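Local coordinates for putative alpha-N-acetylgalactosaminidase (Bacillus halodurans C-125, PDB 3CC1), which probably hydrolyses terminal alpha-linked N-acetylgalactosamine from glycoconjugates, as a TIM-barrel glycosidase of the alpha-galactosidase family, at residues A[13-19]-A[47-53]; A[35-39]-A[103-108]; A[170-174]-A[209-213]; A[274-280]-A[315-320]. One frame throughout, in Å; residues are numbered along the deposited sequence.

Contact 1: residues A[13-19]-A[47-53]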
loop_
_atom_site.group_PDB
_atom_site.type_symbol
_atom_site.label_atom_id
_atom_site.label_comp_id
_atom_site.label_asym_id
_atom_site.label_seq_id
_atom_site.Cartn_x
_atom_site.Cartn_y
_atom_site.Cartn_z
ATOM N N PRO A 13 14.648 -22.842 -17.768
ATOM C CA PRO A 13 14.172 -24.230 -17.813
ATOM C C PRO A 13 12.697 -24.342 -18.183
ATOM O O PRO A 13 11.860 -23.564 -17.724
ATOM C CB PRO A 13 14.412 -24.727 -16.369
ATOM C CG PRO A 13 15.536 -23.883 -15.863
ATOM C CD PRO A 13 15.310 -22.525 -16.482
HETATM N N MSE A 14 12.430 -25.312 -19.039
HETATM C CA MSE A 14 11.097 -25.736 -19.406
HETATM C C MSE A 14 10.933 -27.220 -19.098
HETATM O O MSE A 14 11.760 -28.067 -19.503
HETATM C CB MSE A 14 10.862 -25.502 -20.911
HETATM C CG MSE A 14 10.869 -24.024 -21.333
HETATM SE SE MSE A 14 10.709 -23.812 -23.222
HETATM C CE MSE A 14 9.069 -24.829 -23.537
ATOM N N GLY A 15 9.862 -27.530 -18.380
ATOM C CA GLY A 15 9.619 -28.892 -17.982
ATOM C C GLY A 15 8.340 -29.096 -17.230
ATOM O O GLY A 15 7.410 -28.325 -17.362
ATOM N N TRP A 16 8.303 -30.211 -16.506
ATOM C CA TRP A 16 7.171 -30.654 -15.723
ATOM C C TRP A 16 7.698 -30.928 -14.318
ATOM O O TRP A 16 8.798 -31.431 -14.132
ATOM C CB TRP A 16 6.560 -31.928 -16.340
ATOM C CG TRP A 16 5.551 -32.683 -15.487
ATOM C CD1 TRP A 16 4.207 -32.471 -15.431
ATOM C CD2 TRP A 16 5.816 -33.778 -14.579
ATOM N NE1 TRP A 16 3.631 -33.305 -14.503
ATOM C CE2 TRP A 16 4.586 -34.147 -14.003
ATOM C CE3 TRP A 16 6.978 -34.448 -14.168
ATOM C CZ2 TRP A 16 4.472 -35.186 -13.096
ATOM C CZ3 TRP A 16 6.853 -35.512 -13.265
ATOM C CH2 TRP A 16 5.618 -35.860 -12.751
ATOM N N ASN A 17 6.897 -30.565 -13.336
ATOM C CA ASN A 17 7.194 -30.810 -11.931
ATOM C C ASN A 17 5.985 -31.502 -11.261
ATOM O O ASN A 17 4.849 -31.138 -11.502
ATOM C CB ASN A 17 7.579 -29.477 -11.277
ATOM C CG ASN A 17 7.844 -29.580 -9.784
ATOM O OD1 ASN A 17 6.953 -29.914 -9.008
ATOM N ND2 ASN A 17 9.072 -29.289 -9.378
ATOM N N SER A 18 6.271 -32.508 -10.437
ATOM C CA SER A 18 5.274 -33.418 -9.853
ATOM C C SER A 18 4.400 -32.784 -8.760
ATOM O O SER A 18 3.417 -33.390 -8.367
ATOM C CB SER A 18 5.959 -34.641 -9.244
ATOM O OG SER A 18 6.771 -34.310 -8.137
ATOM N N TRP A 19 4.737 -31.579 -8.304
ATOM C CA TRP A 19 4.120 -31.022 -7.092
ATOM C C TRP A 19 2.627 -30.690 -7.196
ATOM O O TRP A 19 1.845 -31.078 -6.329
ATOM C CB TRP A 19 4.874 -29.786 -6.581
ATOM C CG TRP A 19 4.286 -29.310 -5.300
ATOM C CD1 TRP A 19 3.413 -28.278 -5.150
ATOM C CD2 TRP A 19 4.502 -29.839 -3.979
ATOM N NE1 TRP A 19 3.065 -28.140 -3.834
ATOM C CE2 TRP A 19 3.716 -29.072 -3.091
ATOM C CE3 TRP A 19 5.273 -30.876 -3.460
ATOM C CZ2 TRP A 19 3.660 -29.330 -1.721
ATOM C CZ3 TRP A 19 5.234 -31.125 -2.102
ATOM C CH2 TRP A 19 4.429 -30.364 -1.247
ATOM N N TRP A 47 10.485 -28.246 -24.269
ATOM C CA TRP A 47 10.184 -28.850 -22.969
ATOM C C TRP A 47 11.107 -30.031 -22.738
ATOM O O TRP A 47 11.152 -30.964 -23.532
ATOM C CB TRP A 47 8.721 -29.331 -22.894
ATOM C CG TRP A 47 7.730 -28.232 -23.089
ATOM C CD1 TRP A 47 7.198 -27.814 -24.274
ATOM C CD2 TRP A 47 7.151 -27.399 -22.079
ATOM N NE1 TRP A 47 6.344 -26.761 -24.075
ATOM C CE2 TRP A 47 6.305 -26.467 -22.743
ATOM C CE3 TRP A 47 7.282 -27.320 -20.692
ATOM C CZ2 TRP A 47 5.569 -25.515 -22.065
ATOM C CZ3 TRP A 47 6.561 -26.340 -20.011
ATOM C CH2 TRP A 47 5.711 -25.456 -20.703
ATOM N N GLU A 48 11.831 -30.002 -21.621
ATOM C CA GLU A 48 12.891 -30.960 -21.438
ATOM C C GLU A 48 13.087 -31.585 -20.065
ATOM O O GLU A 48 13.611 -32.683 -19.973
ATOM C CB GLU A 48 14.180 -30.380 -21.992
ATOM C CG GLU A 48 14.826 -29.382 -21.205
ATOM C CD GLU A 48 16.271 -29.196 -21.671
ATOM O OE1 GLU A 48 16.826 -30.197 -22.180
ATOM O OE2 GLU A 48 16.854 -28.073 -21.533
ATOM N N TYR A 49 12.689 -30.889 -19.011
ATOM C CA TYR A 49 12.962 -31.343 -17.666
ATOM C C TYR A 49 11.767 -32.091 -17.075
ATOM O O TYR A 49 10.621 -31.688 -17.238
ATOM C CB TYR A 49 13.310 -30.172 -16.762
ATOM C CG TYR A 49 14.665 -29.609 -16.998
ATOM C CD1 TYR A 49 15.789 -30.252 -16.497
ATOM C CD2 TYR A 49 14.843 -28.473 -17.783
ATOM C CE1 TYR A 49 17.063 -29.765 -16.754
ATOM C CE2 TYR A 49 16.100 -27.969 -18.028
ATOM C CZ TYR A 49 17.205 -28.613 -17.509
ATOM O OH TYR A 49 18.471 -28.118 -17.728
ATOM N N ILE A 50 12.073 -33.195 -16.408
ATOM C CA ILE A 50 11.102 -34.004 -15.655
ATOM C C ILE A 50 11.597 -33.961 -14.209
ATOM O O ILE A 50 12.688 -34.477 -13.892
ATOM C CB ILE A 50 11.014 -35.445 -16.221
ATOM C CG1 ILE A 50 10.421 -35.432 -17.665
ATOM C CG2 ILE A 50 10.232 -36.396 -15.259
ATOM C CD1 ILE A 50 8.908 -35.084 -17.733
ATOM N N VAL A 51 10.826 -33.300 -13.348
ATOM C CA VAL A 51 11.333 -32.933 -12.007
ATOM C C VAL A 51 10.462 -33.488 -10.907
ATOM O O VAL A 51 9.250 -33.257 -10.883
ATOM C CB VAL A 51 11.458 -31.387 -11.817
ATOM C CG1 VAL A 51 12.092 -31.024 -10.435
ATOM C CG2 VAL A 51 12.259 -30.745 -12.983
ATOM N N VAL A 52 11.120 -34.208 -9.994
ATOM C CA VAL A 52 10.468 -34.807 -8.853
ATOM C C VAL A 52 10.639 -33.837 -7.696
ATOM O O VAL A 52 11.739 -33.453 -7.324
ATOM C CB VAL A 52 11.043 -36.222 -8.512
ATOM C CG1 VAL A 52 10.511 -36.714 -7.153
ATOM C CG2 VAL A 52 10.740 -37.241 -9.616
ATOM N N ASP A 53 9.528 -33.381 -7.162
ATOM C CA ASP A 53 9.589 -32.441 -6.057
ATOM C C ASP A 53 9.951 -33.143 -4.712
ATOM O O ASP A 53 10.288 -34.346 -4.652
ATOM C CB ASP A 53 8.310 -31.562 -5.996
ATOM C CG ASP A 53 8.620 -30.099 -5.582
ATOM O OD1 ASP A 53 8.943 -29.853 -4.416
ATOM O OD2 ASP A 53 8.630 -29.214 -6.440
HETATM O O HOH W 1 14.867 -25.755 -20.757
#
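Met14 O, Trp16 N and Trp16 O pair in turn with Tyr49 N, Tyr49 O and Val51 N, joining strands 14-17 and 49-52 in parallel, their axes 4.7 Å apart at closest and 29° from one another. With helix 28-41 between them, they form a beta-alpha-beta crossover of the TIM barrel. Met14 O takes a second donor, Glu48 N, which stands above its carbonyl plane, whereas Tyr49 N lies on a lone pair. Just past strand 14-17, Ser18 N binds Val51 O, and Asp53 N returns an almost straight bond (177°) to Ser18 OG, 3.1 Å away.

With CG anti to the backbone N, Asn17 extends past Val51 CG1 to Asp53. Its ND2 donates to the anti side of Asp53 OD2 at 3.0 Å, while OD1 accepts from Trp19 N at 2.9 Å and caps the turn into helix 19-22. A leucine here would probably leave Asp53 OD2 and Trp19 N without these partners and set the carboxylate freer to turn. At the other end, the bend of the selenomethionine Met14 at chi3 (55°) puts its methyl CE over the Trp47 indole face, 3.3 Å from Trp47 CE2, and Gly15 O meets the edge of that ring 3.4 Å from Trp47 CZ3.

Contact 2: residues A[35-39]-A[103-108]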
loop_
_atom_site.group_PDB
_atom_site.type_symbol
_atom_site.label_atom_id
_atom_site.label_comp_id
_atom_site.label_asym_id
_atom_site.label_seq_id
_atom_site.Cartn_x
_atom_site.Cartn_y
_atom_site.Cartn_z
ATOM N N ALA A 35 6.810 -38.124 -18.577
ATOM C CA ALA A 35 8.039 -38.068 -19.378
ATOM C C ALA A 35 7.738 -38.533 -20.810
ATOM O O ALA A 35 8.180 -37.923 -21.786
ATOM C CB ALA A 35 9.125 -38.903 -18.748
ATOM N N GLU A 36 6.964 -39.606 -20.912
ATOM C CA GLU A 36 6.585 -40.146 -22.224
ATOM C C GLU A 36 5.711 -39.172 -22.976
ATOM O O GLU A 36 5.880 -38.960 -24.161
ATOM C CB GLU A 36 5.903 -41.508 -22.109
ATOM C CG GLU A 36 6.902 -42.608 -21.772
ATOM C CD GLU A 36 6.253 -43.911 -21.261
ATOM O OE1 GLU A 36 5.000 -43.991 -21.228
ATOM O OE2 GLU A 36 7.000 -44.841 -20.867
ATOM N N TYR A 37 4.789 -38.535 -22.274
ATOM C CA TYR A 37 3.935 -37.553 -22.924
ATOM C C TYR A 37 4.799 -36.419 -23.428
ATOM O O TYR A 37 4.683 -36.009 -24.566
ATOM C CB TYR A 37 2.869 -37.033 -21.985
ATOM C CG TYR A 37 1.895 -36.066 -22.619
ATOM C CD1 TYR A 37 2.210 -34.722 -22.761
ATOM C CD2 TYR A 37 0.639 -36.477 -23.002
ATOM C CE1 TYR A 37 1.329 -33.844 -23.320
ATOM C CE2 TYR A 37 -0.262 -35.594 -23.581
ATOM C CZ TYR A 37 0.078 -34.291 -23.717
ATOM O OH TYR A 37 -0.817 -33.414 -24.228
HETATM N N MSE A 38 5.683 -35.935 -22.587
HETATM C CA MSE A 38 6.517 -34.811 -22.961
HETATM C C MSE A 38 7.359 -35.155 -24.193
HETATM O O MSE A 38 7.549 -34.343 -25.092
HETATM C CB MSE A 38 7.432 -34.421 -21.831
HETATM C CG MSE A 38 8.304 -33.215 -22.167
HETATM SE SE MSE A 38 9.392 -32.648 -20.639
HETATM C CE MSE A 38 7.970 -32.040 -19.581
ATOM N N ALA A 39 7.842 -36.385 -24.221
ATOM C CA ALA A 39 8.709 -36.832 -25.285
ATOM C C ALA A 39 7.903 -36.857 -26.576
ATOM O O ALA A 39 8.397 -36.533 -27.645
ATOM C CB ALA A 39 9.239 -38.251 -24.979
ATOM N N ILE A 103 14.545 -41.585 -18.590
ATOM C CA ILE A 103 14.197 -40.212 -18.979
ATOM C C ILE A 103 15.170 -39.753 -20.076
ATOM O O ILE A 103 14.742 -39.173 -21.068
ATOM C CB ILE A 103 14.168 -39.249 -17.769
ATOM C CG1 ILE A 103 12.945 -39.573 -16.849
ATOM C CG2 ILE A 103 14.094 -37.790 -18.238
ATOM C CD1 ILE A 103 13.015 -38.934 -15.504
ATOM N N HIS A 104 16.459 -40.043 -19.882
ATOM C CA HIS A 104 17.497 -39.698 -20.850
ATOM C C HIS A 104 17.268 -40.419 -22.177
ATOM O O HIS A 104 17.498 -39.854 -23.222
ATOM C CB HIS A 104 18.885 -40.026 -20.331
ATOM C CG HIS A 104 19.302 -39.195 -19.160
ATOM N ND1 HIS A 104 20.205 -39.641 -18.222
ATOM C CD2 HIS A 104 18.936 -37.948 -18.773
ATOM C CE1 HIS A 104 20.390 -38.693 -17.314
ATOM N NE2 HIS A 104 19.627 -37.658 -17.622
ATOM N N ASP A 105 16.770 -41.650 -22.103
ATOM C CA ASP A 105 16.483 -42.452 -23.294
ATOM C C ASP A 105 15.345 -41.851 -24.074
ATOM O O ASP A 105 15.239 -42.101 -25.252
ATOM C CB ASP A 105 16.101 -43.887 -22.936
ATOM C CG ASP A 105 17.301 -44.715 -22.463
ATOM O OD1 ASP A 105 18.466 -44.320 -22.722
ATOM O OD2 ASP A 105 17.062 -45.743 -21.813
ATOM N N LEU A 106 14.506 -41.055 -23.420
ATOM C CA LEU A 106 13.432 -40.291 -24.130
ATOM C C LEU A 106 13.945 -38.918 -24.670
ATOM O O LEU A 106 13.193 -38.132 -25.250
ATOM C CB LEU A 106 12.227 -40.067 -23.208
ATOM C CG LEU A 106 11.424 -41.309 -22.812
ATOM C CD1 LEU A 106 10.473 -41.029 -21.604
ATOM C CD2 LEU A 106 10.678 -41.836 -24.034
ATOM N N GLY A 107 15.232 -38.646 -24.471
ATOM C CA GLY A 107 15.831 -37.381 -24.852
ATOM C C GLY A 107 15.490 -36.233 -23.908
ATOM O O GLY A 107 15.508 -35.069 -24.306
ATOM N N LEU A 108 15.152 -36.565 -22.666
ATOM C CA LEU A 108 14.741 -35.569 -21.692
ATOM C C LEU A 108 15.770 -35.516 -20.564
ATOM O O LEU A 108 16.741 -36.256 -20.553
ATOM C CB LEU A 108 13.338 -35.892 -21.171
ATOM C CG LEU A 108 12.151 -35.952 -22.149
ATOM C CD1 LEU A 108 10.893 -36.348 -21.389
ATOM C CD2 LEU A 108 11.943 -34.610 -22.890
#
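Ile103 O, in the last turn of helix 97-105, is gripped by two backbone donors: Leu108 N at 3.1 Å from Ile103 O, and, more weakly, Leu106 N. The Leu108 N-Ile103 O and Gly107 N-His104 O bonds, with the positive phi of Gly107, make a Schellman motif. It turns the chain so that Leu106 and Leu108 both point at helix 28-41, its neighbour on the outside of the TIM barrel.

The two segments share no hydrogen bond, and the contact between them is apolar. Small residues, Ala35 and Ala39, one turn apart, form the surface on which the leucines rest. Leu106 lies across both: its CB is 3.9 Å from Ala39 CB, its CD2 touches the same methyl, and its CD1 reaches Ala35 CB at 3.8 Å. Leu106 CD1 also brushes the aliphatic CG of Glu36, at the solvent side of the interface. Leu108 sets both methyls against Met38, present as selenomethionine, with Leu108 CD2 coming 3.9 Å from Met38 SE and crossing that bent chain obliquely.

Behind these side chains, Ile50 of strand 49-52 meets Ala35, Met38, Ile103 and Leu108, tying both helices to the barrel wall. Leu108 CD1 also presses against the helix backbone 3.2 Å from Ala35 O, the same oxygen that accepts the helical bond from Ala39 N.

Contact 3: residues A[170-174]-A[209-213]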
loop_
_atom_site.group_PDB
_atom_site.type_symbol
_atom_site.label_atom_id
_atom_site.label_comp_id
_atom_site.label_asym_id
_atom_site.label_seq_id
_atom_site.Cartn_x
_atom_site.Cartn_y
_atom_site.Cartn_z
ATOM N N PHE A 170 26.017 -34.215 -3.859
ATOM C CA PHE A 170 26.106 -33.944 -5.302
ATOM C C PHE A 170 26.871 -35.038 -6.059
ATOM O O PHE A 170 26.551 -35.330 -7.205
ATOM C CB PHE A 170 26.598 -32.533 -5.573
ATOM C CG PHE A 170 25.525 -31.506 -5.284
ATOM C CD1 PHE A 170 24.556 -31.236 -6.238
ATOM C CD2 PHE A 170 25.400 -30.941 -4.023
ATOM C CE1 PHE A 170 23.521 -30.355 -5.968
ATOM C CE2 PHE A 170 24.356 -30.061 -3.724
ATOM C CZ PHE A 170 23.412 -29.770 -4.701
ATOM N N GLU A 171 27.782 -35.723 -5.379
ATOM C CA GLU A 171 28.350 -36.964 -5.931
ATOM C C GLU A 171 27.285 -38.023 -6.116
ATOM O O GLU A 171 27.223 -38.688 -7.151
ATOM C CB GLU A 171 29.456 -37.508 -5.038
ATOM C CG GLU A 171 30.748 -36.731 -5.133
ATOM C CD GLU A 171 31.733 -37.056 -3.982
ATOM O OE1 GLU A 171 31.523 -38.093 -3.271
ATOM O OE2 GLU A 171 32.707 -36.260 -3.791
ATOM N N LEU A 172 26.432 -38.193 -5.115
ATOM C CA LEU A 172 25.329 -39.140 -5.212
ATOM C C LEU A 172 24.384 -38.802 -6.378
ATOM O O LEU A 172 23.999 -39.667 -7.183
ATOM C CB LEU A 172 24.561 -39.204 -3.885
ATOM C CG LEU A 172 23.479 -40.266 -3.755
ATOM C CD1 LEU A 172 24.030 -41.700 -4.054
ATOM C CD2 LEU A 172 22.884 -40.151 -2.340
ATOM N N TYR A 173 24.024 -37.536 -6.480
ATOM C CA TYR A 173 23.108 -37.088 -7.514
ATOM C C TYR A 173 23.760 -37.263 -8.897
ATOM O O TYR A 173 23.086 -37.628 -9.862
ATOM C CB TYR A 173 22.633 -35.642 -7.273
ATOM C CG TYR A 173 21.998 -35.423 -5.915
ATOM C CD1 TYR A 173 21.374 -36.464 -5.256
ATOM C CD2 TYR A 173 22.044 -34.182 -5.292
ATOM C CE1 TYR A 173 20.817 -36.288 -3.995
ATOM C CE2 TYR A 173 21.503 -33.991 -4.003
ATOM C CZ TYR A 173 20.883 -35.039 -3.371
ATOM O OH TYR A 173 20.296 -34.897 -2.137
ATOM N N ALA A 174 25.064 -37.006 -8.993
ATOM C CA ALA A 174 25.791 -37.222 -10.253
ATOM C C ALA A 174 25.766 -38.702 -10.625
ATOM O O ALA A 174 25.574 -39.064 -11.792
ATOM C CB ALA A 174 27.220 -36.704 -10.179
ATOM N N CYS A 209 31.160 -31.938 -8.562
ATOM C CA CYS A 209 30.603 -33.300 -8.555
ATOM C C CYS A 209 30.882 -34.092 -9.835
ATOM O O CYS A 209 30.497 -35.250 -9.961
ATOM C CB CYS A 209 29.100 -33.248 -8.304
ATOM S SG CYS A 209 28.177 -32.812 -9.754
ATOM N N GLY A 210 31.472 -33.444 -10.813
ATOM C CA GLY A 210 31.885 -34.134 -12.013
ATOM C C GLY A 210 30.823 -34.416 -13.055
ATOM O O GLY A 210 31.073 -35.157 -14.008
ATOM N N ARG A 211 29.645 -33.847 -12.887
ATOM C CA ARG A 211 28.582 -33.999 -13.887
ATOM C C ARG A 211 27.903 -32.660 -14.141
ATOM O O ARG A 211 27.508 -31.996 -13.200
ATOM C CB ARG A 211 27.536 -35.011 -13.414
ATOM C CG ARG A 211 26.359 -35.124 -14.340
ATOM C CD ARG A 211 25.288 -36.053 -13.822
ATOM N NE ARG A 211 24.219 -36.159 -14.808
ATOM C CZ ARG A 211 24.268 -36.959 -15.877
ATOM N NH1 ARG A 211 25.315 -37.736 -16.065
ATOM N NH2 ARG A 211 23.284 -37.004 -16.753
ATOM N N PRO A 212 27.748 -32.263 -15.408
ATOM C CA PRO A 212 27.020 -31.020 -15.662
ATOM C C PRO A 212 25.626 -31.086 -15.081
ATOM O O PRO A 212 24.881 -32.047 -15.308
ATOM C CB PRO A 212 26.956 -30.944 -17.186
ATOM C CG PRO A 212 28.065 -31.838 -17.648
ATOM C CD PRO A 212 28.173 -32.922 -16.650
HETATM N N MSE A 213 25.284 -30.038 -14.351
HETATM C CA MSE A 213 24.105 -30.042 -13.519
HETATM C C MSE A 213 23.650 -28.617 -13.185
HETATM O O MSE A 213 24.434 -27.795 -12.727
HETATM C CB MSE A 213 24.406 -30.850 -12.235
HETATM C CG MSE A 213 23.174 -31.447 -11.576
HETATM SE SE MSE A 213 23.487 -32.330 -9.881
HETATM C CE MSE A 213 24.548 -33.771 -10.557
HETATM O O HOH W 2 27.700 -38.612 -14.463
#
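Met213, a selenomethionine, meets Phe170 selenium first: its SE lies almost in the plane of the ring, 4.0 Å from Phe170 CD1 and 87° off the ring normal as seen from the centroid. This is a Met-aromatic contact at the ring edge. The bend of the Met213 chain at chi3 (-66°) then turns its methyl away from the ring and onto the helix backbone, where CE sits 3.6 Å from Ala174 N and also touches Ala174 CB and Tyr173 CB.

Ala174 CB sits in the middle of the contact, meeting Cys209 O at 3.6 Å, Arg211 CB at 3.7 Å and the Met213 methyl. One turn earlier, Cys209 CB packs 3.8 Å from Phe170 CB. Cys209 SG lies between helix and loop, 4.0 Å from Ala174 CB, and accepts a weak bond from Arg211 N.

No direct hydrogen bond crosses between the segments. Instead the extended Arg211 chain slides alongside the helix end, its CD 3.6 Å from Ala174 O, and water 2 sits in the guanidinium plane, accepting from Arg211 NH1 at 3.0 Å and donating weakly to Ala174 O. The rest of the guanidinium is anchored by a salt bridge to Asp179 and a bond to Val178 O. Gly210, with its positive phi, ends helix 196-208, and the turn into strand 214-216 packs against helix 162-175, as where outer helices and loops leading into barrel strands meet in a TIM barrel.

Contact 4: residues A[274-280]-A[315-320]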
loop_
_atom_site.group_PDB
_atom_site.type_symbol
_atom_site.label_atom_id
_atom_site.label_comp_id
_atom_site.label_asym_id
_atom_site.label_seq_id
_atom_site.Cartn_x
_atom_site.Cartn_y
_atom_site.Cartn_z
HETATM N N MSE A 274 5.240 -22.539 -10.435
HETATM C CA MSE A 274 4.878 -23.625 -11.328
HETATM C C MSE A 274 3.514 -23.313 -11.956
HETATM O O MSE A 274 2.723 -22.540 -11.399
HETATM C CB MSE A 274 4.940 -24.944 -10.575
HETATM C CG MSE A 274 6.440 -25.370 -10.220
HETATM SE SE MSE A 274 6.337 -26.744 -8.954
HETATM C CE MSE A 274 5.101 -26.177 -7.563
ATOM N N LEU A 275 3.287 -23.835 -13.158
ATOM C CA LEU A 275 2.030 -23.581 -13.906
ATOM C C LEU A 275 0.885 -24.511 -13.479
ATOM O O LEU A 275 0.913 -25.700 -13.803
ATOM C CB LEU A 275 2.259 -23.706 -15.420
ATOM C CG LEU A 275 3.562 -23.069 -15.938
ATOM C CD1 LEU A 275 3.820 -23.461 -17.437
ATOM C CD2 LEU A 275 3.524 -21.529 -15.696
ATOM N N PRO A 276 -0.120 -23.976 -12.718
ATOM C CA PRO A 276 -1.222 -24.825 -12.314
ATOM C C PRO A 276 -2.265 -24.875 -13.418
ATOM O O PRO A 276 -3.290 -24.184 -13.386
ATOM C CB PRO A 276 -1.756 -24.148 -11.063
ATOM C CG PRO A 276 -1.479 -22.679 -11.260
ATOM C CD PRO A 276 -0.299 -22.590 -12.233
ATOM N N LEU A 277 -1.971 -25.736 -14.373
ATOM C CA LEU A 277 -2.780 -25.921 -15.551
ATOM C C LEU A 277 -3.238 -27.357 -15.673
ATOM O O LEU A 277 -2.626 -28.280 -15.119
ATOM C CB LEU A 277 -1.958 -25.533 -16.788
ATOM C CG LEU A 277 -1.529 -24.078 -16.990
ATOM C CD1 LEU A 277 -0.612 -23.954 -18.196
ATOM C CD2 LEU A 277 -2.720 -23.151 -17.091
ATOM N N GLY A 278 -4.340 -27.544 -16.398
ATOM C CA GLY A 278 -4.875 -28.873 -16.636
ATOM C C GLY A 278 -5.297 -29.541 -15.354
ATOM O O GLY A 278 -5.859 -28.922 -14.490
ATOM N N HIS A 279 -5.029 -30.841 -15.275
ATOM C CA HIS A 279 -5.461 -31.699 -14.161
ATOM C C HIS A 279 -4.436 -31.695 -13.011
ATOM O O HIS A 279 -3.314 -32.205 -13.120
ATOM C CB HIS A 279 -5.736 -33.113 -14.686
ATOM C CG HIS A 279 -6.421 -34.025 -13.698
ATOM N ND1 HIS A 279 -6.457 -35.393 -13.869
ATOM C CD2 HIS A 279 -7.075 -33.775 -12.538
ATOM C CE1 HIS A 279 -7.126 -35.944 -12.864
ATOM N NE2 HIS A 279 -7.503 -34.987 -12.034
ATOM N N ILE A 280 -4.864 -31.100 -11.910
ATOM C CA ILE A 280 -4.028 -30.845 -10.748
ATOM C C ILE A 280 -4.769 -31.275 -9.500
ATOM O O ILE A 280 -5.955 -31.576 -9.560
ATOM C CB ILE A 280 -3.609 -29.323 -10.652
ATOM C CG1 ILE A 280 -4.828 -28.403 -10.604
ATOM C CG2 ILE A 280 -2.694 -28.935 -11.806
ATOM C CD1 ILE A 280 -4.502 -26.881 -10.607
ATOM N N LEU A 315 9.403 -22.256 -16.974
ATOM C CA LEU A 315 8.083 -22.760 -17.312
ATOM C C LEU A 315 8.019 -24.207 -16.858
ATOM O O LEU A 315 8.482 -25.097 -17.564
ATOM C CB LEU A 315 7.836 -22.674 -18.843
ATOM C CG LEU A 315 7.868 -21.262 -19.454
ATOM C CD1 LEU A 315 7.534 -21.272 -21.011
ATOM C CD2 LEU A 315 6.965 -20.268 -18.693
HETATM N N MSE A 316 7.453 -24.437 -15.677
HETATM C CA MSE A 316 7.283 -25.785 -15.140
HETATM C C MSE A 316 5.811 -26.162 -15.044
HETATM O O MSE A 316 5.127 -25.727 -14.123
HETATM C CB MSE A 316 7.923 -25.899 -13.762
HETATM C CG MSE A 316 9.421 -25.810 -13.809
HETATM SE SE MSE A 316 10.284 -27.448 -14.515
HETATM C CE MSE A 316 11.346 -26.390 -15.401
ATOM N N PHE A 317 5.346 -27.006 -15.928
ATOM C CA PHE A 317 3.982 -27.435 -15.950
ATOM C C PHE A 317 3.671 -28.341 -14.785
ATOM O O PHE A 317 4.354 -29.283 -14.575
ATOM C CB PHE A 317 3.709 -28.167 -17.248
ATOM C CG PHE A 317 2.283 -28.496 -17.486
ATOM C CD1 PHE A 317 1.754 -29.662 -17.072
ATOM C CD2 PHE A 317 1.472 -27.649 -18.180
ATOM C CE1 PHE A 317 0.468 -29.964 -17.316
ATOM C CE2 PHE A 317 0.186 -27.957 -18.439
ATOM C CZ PHE A 317 -0.323 -29.107 -17.997
ATOM N N GLY A 318 2.599 -28.063 -14.077
ATOM C CA GLY A 318 2.303 -28.764 -12.838
ATOM C C GLY A 318 1.140 -29.732 -12.867
ATOM O O GLY A 318 0.858 -30.434 -11.877
ATOM N N GLY A 319 0.480 -29.792 -14.011
ATOM C CA GLY A 319 -0.581 -30.755 -14.252
ATOM C C GLY A 319 -0.087 -32.136 -14.659
ATOM O O GLY A 319 1.087 -32.349 -14.990
ATOM N N GLU A 320 -1.014 -33.078 -14.571
ATOM C CA GLU A 320 -0.846 -34.415 -15.097
ATOM C C GLU A 320 -1.033 -34.319 -16.606
ATOM O O GLU A 320 -2.156 -34.307 -17.098
ATOM C CB GLU A 320 -1.855 -35.389 -14.471
ATOM C CG GLU A 320 -1.944 -36.787 -15.149
ATOM C CD GLU A 320 -0.579 -37.455 -15.400
ATOM O OE1 GLU A 320 0.081 -37.900 -14.430
ATOM O OE2 GLU A 320 -0.200 -37.556 -16.588
HETATM O O HOH W 3 -3.402 -31.936 -17.510
#
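Leu275 runs along the 315-317 backbone. Its CB lies 3.7 Å from Met316 O, CG comes 3.6 Å from the same oxygen, and CD1 at the tip passes Met316 C and Phe317 N to approach Leu315 CB. The side chain thus covers a peptide whose carbonyl is already engaged, since Leu275 N donates to Met316 O at 2.8 Å. Leu275 O accepts from Gly318 N and, weakly, from Leu277 N, which closes the inverse gamma turn centred on Pro276.

Phe317 has CG anti to its backbone N (chi1 -172°), and its ring swings back so that CE2 lies 3.6 Å from Leu277 CB, the two side chains crossing at about a right angle. An alanine in place of Phe317 is likely to open a gap between Leu277 and helix 326-332, beside Leu332 and Thr328. Gly319 fits where a side chain would collide with Leu277 O; its CA makes CA-H...O contacts with Leu277 O and His279 O. Further on, Glu320 N binds His279 O at 2.9 Å, in the carbonyl plane, and water 3 links His279 N to Glu320 O. Asp323 holds His279 ND1 and Asp291 holds NE2. The backbone bonds of Leu275 and His279 hold residues 274-280 against strand 315-317 and the turn after it; the strand pairs on its other side with strand 14-17, as expected where the last strand of a TIM barrel meets the first.

Overall arrangement
Contacts 1 and 4 both reach the parallel barrel sheet, through neighbouring strands 14-17 and 315-317, their centres about 10 Å apart, joined by a probable hydrogen bond of 2.8 Å from Trp16 NE1 to Gly319 O. Contact 2 lies outside this wall, its centre about 11 Å from that of contact 1, and Met38 CE comes 3.5 Å from Trp16 CB. Contact 3, about 28 Å from contact 4 between centres, meets contact 2 where His104 CE1 lies 3.4 Å from Arg211 NH2. Imidazole, probably from the crystallisation liquor, lies about 3 Å from the Asp53 side chain and about 5 Å from that of Met274, consistent with a pocket where TIM-barrel active sites lie, at the C-terminal strand ends.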